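Local structure of aromatic amino acid exporter YddG (Starkeya novella, 5I20) at residues A[28-33]-A[207-212]; A[20-25]-A[256-261]. The protein exports amino acids of many kinds, including L-threonine, L-methionine, L-lysine and L-glutamate, across the inner membrane through a central substrate-binding cavity. One frame throughout, in Å; residues are numbered along the deposited sequence.

Contact 1: A[28-33]-A[207-212]; sequences GAVPPF and GSEWLA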
loop_
_atom_site.group_PDB
_atom_site.type_symbol
_atom_site.label_atom_id
_atom_site.label_comp_id
_atom_site.label_asym_id
_atom_site.label_seq_id
_atom_site.Cartn_x
_atom_site.Cartn_y
_atom_site.Cartn_z
ATOM N N GLY A 28 -6.045 15.778 -10.641
ATOM C CA GLY A 28 -7.163 16.621 -11.011
ATOM C C GLY A 28 -8.492 15.920 -10.818
ATOM O O GLY A 28 -8.754 15.340 -9.764
ATOM N N ALA A 29 -9.331 15.971 -11.845
ATOM C CA ALA A 29 -10.661 15.381 -11.776
ATOM C C ALA A 29 -10.697 14.013 -12.445
ATOM O O ALA A 29 -11.768 13.509 -12.783
ATOM C CB ALA A 29 -11.681 16.309 -12.414
ATOM N N VAL A 30 -9.524 13.416 -12.638
ATOM C CA VAL A 30 -9.440 12.090 -13.237
ATOM C C VAL A 30 -9.911 11.026 -12.253
ATOM O O VAL A 30 -9.320 10.854 -11.186
ATOM C CB VAL A 30 -8.010 11.754 -13.693
ATOM C CG1 VAL A 30 -7.949 10.329 -14.225
ATOM C CG2 VAL A 30 -7.536 12.752 -14.742
ATOM N N PRO A 31 -10.983 10.307 -12.617
ATOM C CA PRO A 31 -11.621 9.288 -11.774
ATOM C C PRO A 31 -10.714 8.081 -11.508
ATOM O O PRO A 31 -9.849 7.778 -12.332
ATOM C CB PRO A 31 -12.853 8.890 -12.590
ATOM C CG PRO A 31 -12.507 9.220 -13.999
ATOM C CD PRO A 31 -11.649 10.442 -13.924
ATOM N N PRO A 32 -10.918 7.393 -10.370
ATOM C CA PRO A 32 -9.986 6.377 -9.857
ATOM C C PRO A 32 -9.754 5.159 -10.757
ATOM O O PRO A 32 -8.609 4.721 -10.881
ATOM C CB PRO A 32 -10.647 5.937 -8.543
ATOM C CG PRO A 32 -12.088 6.265 -8.713
ATOM C CD PRO A 32 -12.096 7.539 -9.497
ATOM N N PHE A 33 -10.808 4.613 -11.353
ATOM C CA PHE A 33 -10.670 3.387 -12.136
ATOM C C PHE A 33 -9.891 3.602 -13.428
ATOM O O PHE A 33 -9.065 2.770 -13.807
ATOM C CB PHE A 33 -12.042 2.789 -12.448
ATOM C CG PHE A 33 -12.568 1.897 -11.365
ATOM C CD1 PHE A 33 -11.905 0.724 -11.039
ATOM C CD2 PHE A 33 -13.723 2.225 -10.676
ATOM C CE1 PHE A 33 -12.381 -0.104 -10.043
ATOM C CE2 PHE A 33 -14.207 1.399 -9.677
ATOM C CZ PHE A 33 -13.535 0.234 -9.361
ATOM N N GLY A 207 -2.838 17.888 -20.397
ATOM C CA GLY A 207 -1.652 18.691 -20.146
ATOM C C GLY A 207 -0.623 18.033 -19.244
ATOM O O GLY A 207 -0.190 16.907 -19.492
ATOM N N SER A 208 -0.238 18.744 -18.188
ATOM C CA SER A 208 0.786 18.268 -17.262
ATOM C C SER A 208 0.279 17.183 -16.317
ATOM O O SER A 208 1.060 16.590 -15.573
ATOM C CB SER A 208 1.346 19.433 -16.446
ATOM O OG SER A 208 2.423 20.048 -17.126
ATOM N N GLU A 209 -1.023 16.925 -16.341
ATOM C CA GLU A 209 -1.593 15.858 -15.527
ATOM C C GLU A 209 -1.038 14.504 -15.956
ATOM O O GLU A 209 -0.973 13.570 -15.158
ATOM C CB GLU A 209 -3.120 15.857 -15.620
ATOM C CG GLU A 209 -3.787 17.070 -14.993
ATOM C CD GLU A 209 -5.295 17.035 -15.124
ATOM O OE1 GLU A 209 -5.807 16.192 -15.891
ATOM O OE2 GLU A 209 -5.972 17.850 -14.460
ATOM N N TRP A 210 -0.633 14.408 -17.218
ATOM C CA TRP A 210 -0.093 13.165 -17.754
ATOM C C TRP A 210 1.233 12.776 -17.105
ATOM O O TRP A 210 1.528 11.592 -16.950
ATOM C CB TRP A 210 0.086 13.267 -19.269
ATOM C CG TRP A 210 -1.108 12.802 -20.040
ATOM C CD1 TRP A 210 -1.981 13.577 -20.747
ATOM C CD2 TRP A 210 -1.568 11.453 -20.176
ATOM N NE1 TRP A 210 -2.953 12.792 -21.319
ATOM C CE2 TRP A 210 -2.723 11.485 -20.984
ATOM C CE3 TRP A 210 -1.115 10.221 -19.695
ATOM C CZ2 TRP A 210 -3.429 10.334 -21.320
ATOM C CZ3 TRP A 210 -1.818 9.081 -20.030
ATOM C CH2 TRP A 210 -2.962 9.144 -20.834
ATOM N N LEU A 211 2.028 13.771 -16.726
ATOM C CA LEU A 211 3.340 13.512 -16.144
ATOM C C LEU A 211 3.217 12.866 -14.766
ATOM O O LEU A 211 4.052 12.052 -14.374
ATOM C CB LEU A 211 4.149 14.806 -16.058
ATOM C CG LEU A 211 5.652 14.660 -15.806
ATOM C CD1 LEU A 211 6.225 13.514 -16.627
ATOM C CD2 LEU A 211 6.367 15.960 -16.139
ATOM N N ALA A 212 2.168 13.230 -14.037
ATOM C CA ALA A 212 1.901 12.630 -12.737
ATOM C C ALA A 212 1.438 11.190 -12.910
ATOM O O ALA A 212 1.814 10.308 -12.138
ATOM C CB ALA A 212 0.862 13.436 -11.978
#
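The periplasmic turn that joins helix 20-27 to helix 32-53 meets helix 209-221 through Gly28, Val30 and Glu209. Gly28 is where the chain leaves helix 20-27: its positive phi of 88° marks the break, and Pro31 takes the N-cap position of the next helix, so the touching residues belong to a short connection between helices. The closest backbone pair is Gly28 and Glu209, with CA atoms 7.2 Å apart, and the glutamate side chain spans much of that distance.

Glu209 does this with both branches of its carboxylate. Its CG lies anti to the carbonyl carbon (chi1 -67°), and beyond CG the chain is extended, which carries the carboxylate over to the turn. There Glu209 OE2 comes to 3.9 Å from Gly28 CA; the backbone angles at Gly28 by themselves call for glycine, and the absence of a side chain there also leaves room for the carboxylate. The other oxygen, Glu209 OE1, lies 4.0 Å from Val30 CG2, the methyl beside the valine backbone N. The valine and glutamate side chains run antiparallel, one alongside the other, and Val30 also packs on Leu35 of helix 32-53, the helix that follows.

The same OE1 accepts a hydrogen bond from Val206 N, in the loop just before Gly207, which ties the glutamate to its own chain. Only 88 Å² is buried between the segments. The contact is therefore van der Waals packing of a carboxylate on carbon, and a position near the start of helix 209-221 would probably favour the negative charge of Glu209.

Contact 2: A[20-25]-A[256-261]; sequences LALATS and VVAGFA
Leu22, on helix 20-27 near the periplasmic side, sets one methyl against Ala258 and Phe260, where helix 246-258 comes to its end. The tight part of the contact rests on that methyl. Leu22 CD2 stands 3.9 Å from Phe260 CE2, approaching the ring obliquely, and 4.2 Å from Ala258 CB, so a single branch serves both partners. The leucine chain stands roughly perpendicular to that of the phenylalanine. For Leu22 the first torsion, -131°, falls away from a staggered position; the CB bond does not aim at the other segment, and it is the far end of the side chain that gets there.

A Schellman motif sets the phenylalanine in place. Gly259, with phi 100°, is its C-prime residue: Phe260 N pairs with Leu255 O, and Gly259 N makes a weak bond to Val256 O. Reversing the chain in this way brings Phe260 back beside the last turn, and with CG anti to the carbonyl carbon (chi1 -68°) its ring extends toward helix 20-27.

Away from the methyl the packing soon thins, and Ala258 and Phe260 both lie on the surface. Thr24 turns inward to its own helix, where its OG1 donates to Leu20 O at 2.9 Å, from above the carbonyl plane. Elsewhere on helix 20-27, Leu20 and Ala23 pack on Leu216 of helix 209-221. With 122 Å² buried and only apolar carbon meeting across the gap, the chemistry implies a small apolar contact that depends on dispersion and the burial of carbon, and so is not directional.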
loop_
_atom_site.group_PDB
_atom_site.type_symbol
_atom_site.label_atom_id
_atom_site.label_comp_id
_atom_site.label_asym_id
_atom_site.label_seq_id
_atom_site.Cartn_x
_atom_site.Cartn_y
_atom_site.Cartn_z
ATOM N N LEU A 20 2.464 9.199 -2.834
ATOM C CA LEU A 20 1.133 9.198 -3.446
ATOM C C LEU A 20 0.385 10.519 -3.301
ATOM O O LEU A 20 -0.177 11.031 -4.272
ATOM C CB LEU A 20 0.283 8.074 -2.852
ATOM C CG LEU A 20 0.583 6.668 -3.367
ATOM C CD1 LEU A 20 -0.297 5.639 -2.675
ATOM C CD2 LEU A 20 0.398 6.616 -4.872
ATOM N N ALA A 21 0.373 11.064 -2.087
ATOM C CA ALA A 21 -0.363 12.293 -1.802
ATOM C C ALA A 21 0.194 13.481 -2.586
ATOM O O ALA A 21 -0.513 14.454 -2.838
ATOM C CB ALA A 21 -0.339 12.590 -0.312
ATOM N N LEU A 22 1.461 13.391 -2.972
ATOM C CA LEU A 22 2.119 14.461 -3.709
ATOM C C LEU A 22 1.599 14.547 -5.143
ATOM O O LEU A 22 1.478 15.635 -5.702
ATOM C CB LEU A 22 3.634 14.250 -3.709
ATOM C CG LEU A 22 4.517 15.439 -3.325
ATOM C CD1 LEU A 22 5.989 15.060 -3.427
ATOM C CD2 LEU A 22 4.216 16.657 -4.184
ATOM N N ALA A 23 1.290 13.394 -5.729
ATOM C CA ALA A 23 0.843 13.335 -7.117
ATOM C C ALA A 23 -0.680 13.279 -7.226
ATOM O O ALA A 23 -1.236 13.412 -8.316
ATOM C CB ALA A 23 1.465 12.135 -7.818
ATOM N N THR A 24 -1.346 13.075 -6.094
ATOM C CA THR A 24 -2.804 13.038 -6.048
ATOM C C THR A 24 -3.390 14.387 -6.454
ATOM O O THR A 24 -4.399 14.457 -7.158
ATOM C CB THR A 24 -3.309 12.647 -4.640
ATOM O OG1 THR A 24 -3.088 11.249 -4.424
ATOM C CG2 THR A 24 -4.795 12.943 -4.486
ATOM N N SER A 25 -2.737 15.458 -6.018
ATOM C CA SER A 25 -3.178 16.808 -6.341
ATOM C C SER A 25 -3.020 17.111 -7.829
ATOM O O SER A 25 -3.780 17.898 -8.393
ATOM C CB SER A 25 -2.402 17.833 -5.511
ATOM N N VAL A 256 5.083 18.817 3.511
ATOM C CA VAL A 256 5.643 19.946 4.253
ATOM C C VAL A 256 6.856 20.512 3.523
ATOM O O VAL A 256 6.997 21.729 3.379
ATOM C CB VAL A 256 6.044 19.549 5.692
ATOM C CG1 VAL A 256 6.772 20.695 6.380
ATOM C CG2 VAL A 256 4.819 19.144 6.497
ATOM N N VAL A 257 7.723 19.622 3.051
ATOM C CA VAL A 257 8.897 20.029 2.286
ATOM C C VAL A 257 8.482 20.595 0.927
ATOM O O VAL A 257 9.083 21.549 0.435
ATOM C CB VAL A 257 9.880 18.848 2.090
ATOM C CG1 VAL A 257 10.982 19.213 1.105
ATOM C CG2 VAL A 257 10.478 18.432 3.425
ATOM N N ALA A 258 7.444 20.017 0.330
ATOM C CA ALA A 258 6.953 20.500 -0.958
ATOM C C ALA A 258 6.283 21.864 -0.814
ATOM O O ALA A 258 6.209 22.633 -1.772
ATOM C CB ALA A 258 5.988 19.499 -1.572
ATOM N N GLY A 259 5.795 22.155 0.388
ATOM C CA GLY A 259 5.156 23.430 0.665
ATOM C C GLY A 259 3.642 23.346 0.653
ATOM O O GLY A 259 2.957 24.364 0.728
ATOM N N PHE A 260 3.121 22.128 0.561
ATOM C CA PHE A 260 1.679 21.908 0.509
ATOM C C PHE A 260 1.085 21.717 1.899
ATOM O O PHE A 260 -0.133 21.746 2.075
ATOM C CB PHE A 260 1.356 20.693 -0.362
ATOM C CG PHE A 260 1.641 20.895 -1.821
ATOM C CD1 PHE A 260 1.686 22.170 -2.364
ATOM C CD2 PHE A 260 1.861 19.810 -2.654
ATOM C CE1 PHE A 260 1.947 22.358 -3.708
ATOM C CE2 PHE A 260 2.121 19.991 -3.998
ATOM C CZ PHE A 260 2.164 21.266 -4.525
ATOM N N ALA A 261 1.952 21.509 2.882
ATOM C CA ALA A 261 1.511 21.310 4.254
ATOM C C ALA A 261 2.427 22.051 5.215
ATOM O O ALA A 261 3.525 22.466 4.847
ATOM C CB ALA A 261 1.466 19.829 4.593
#

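The order along the chain is 20-25, 28-33, 207-212, 256-261, which makes contact 1 the inner pairing and contact 2 the outer one. Each joins a segment of the N-terminal EamA region to one of the C-terminal EamA region. Helix 20-27 carries the first half of contact 2 and runs directly into the turn of contact 1. With centres 15 Å apart, the two lie on the same side of the chain's centre, at the periplasmic ends of the transmembrane helices, and they touch where Ala212 CB packs 4.2 Å from Ala23 O. Helix 20-27 thus neighbours both helix 209-221 and helix 246-258, joining segments from the two EamA regions on the periplasmic side of the basket-shaped transporter.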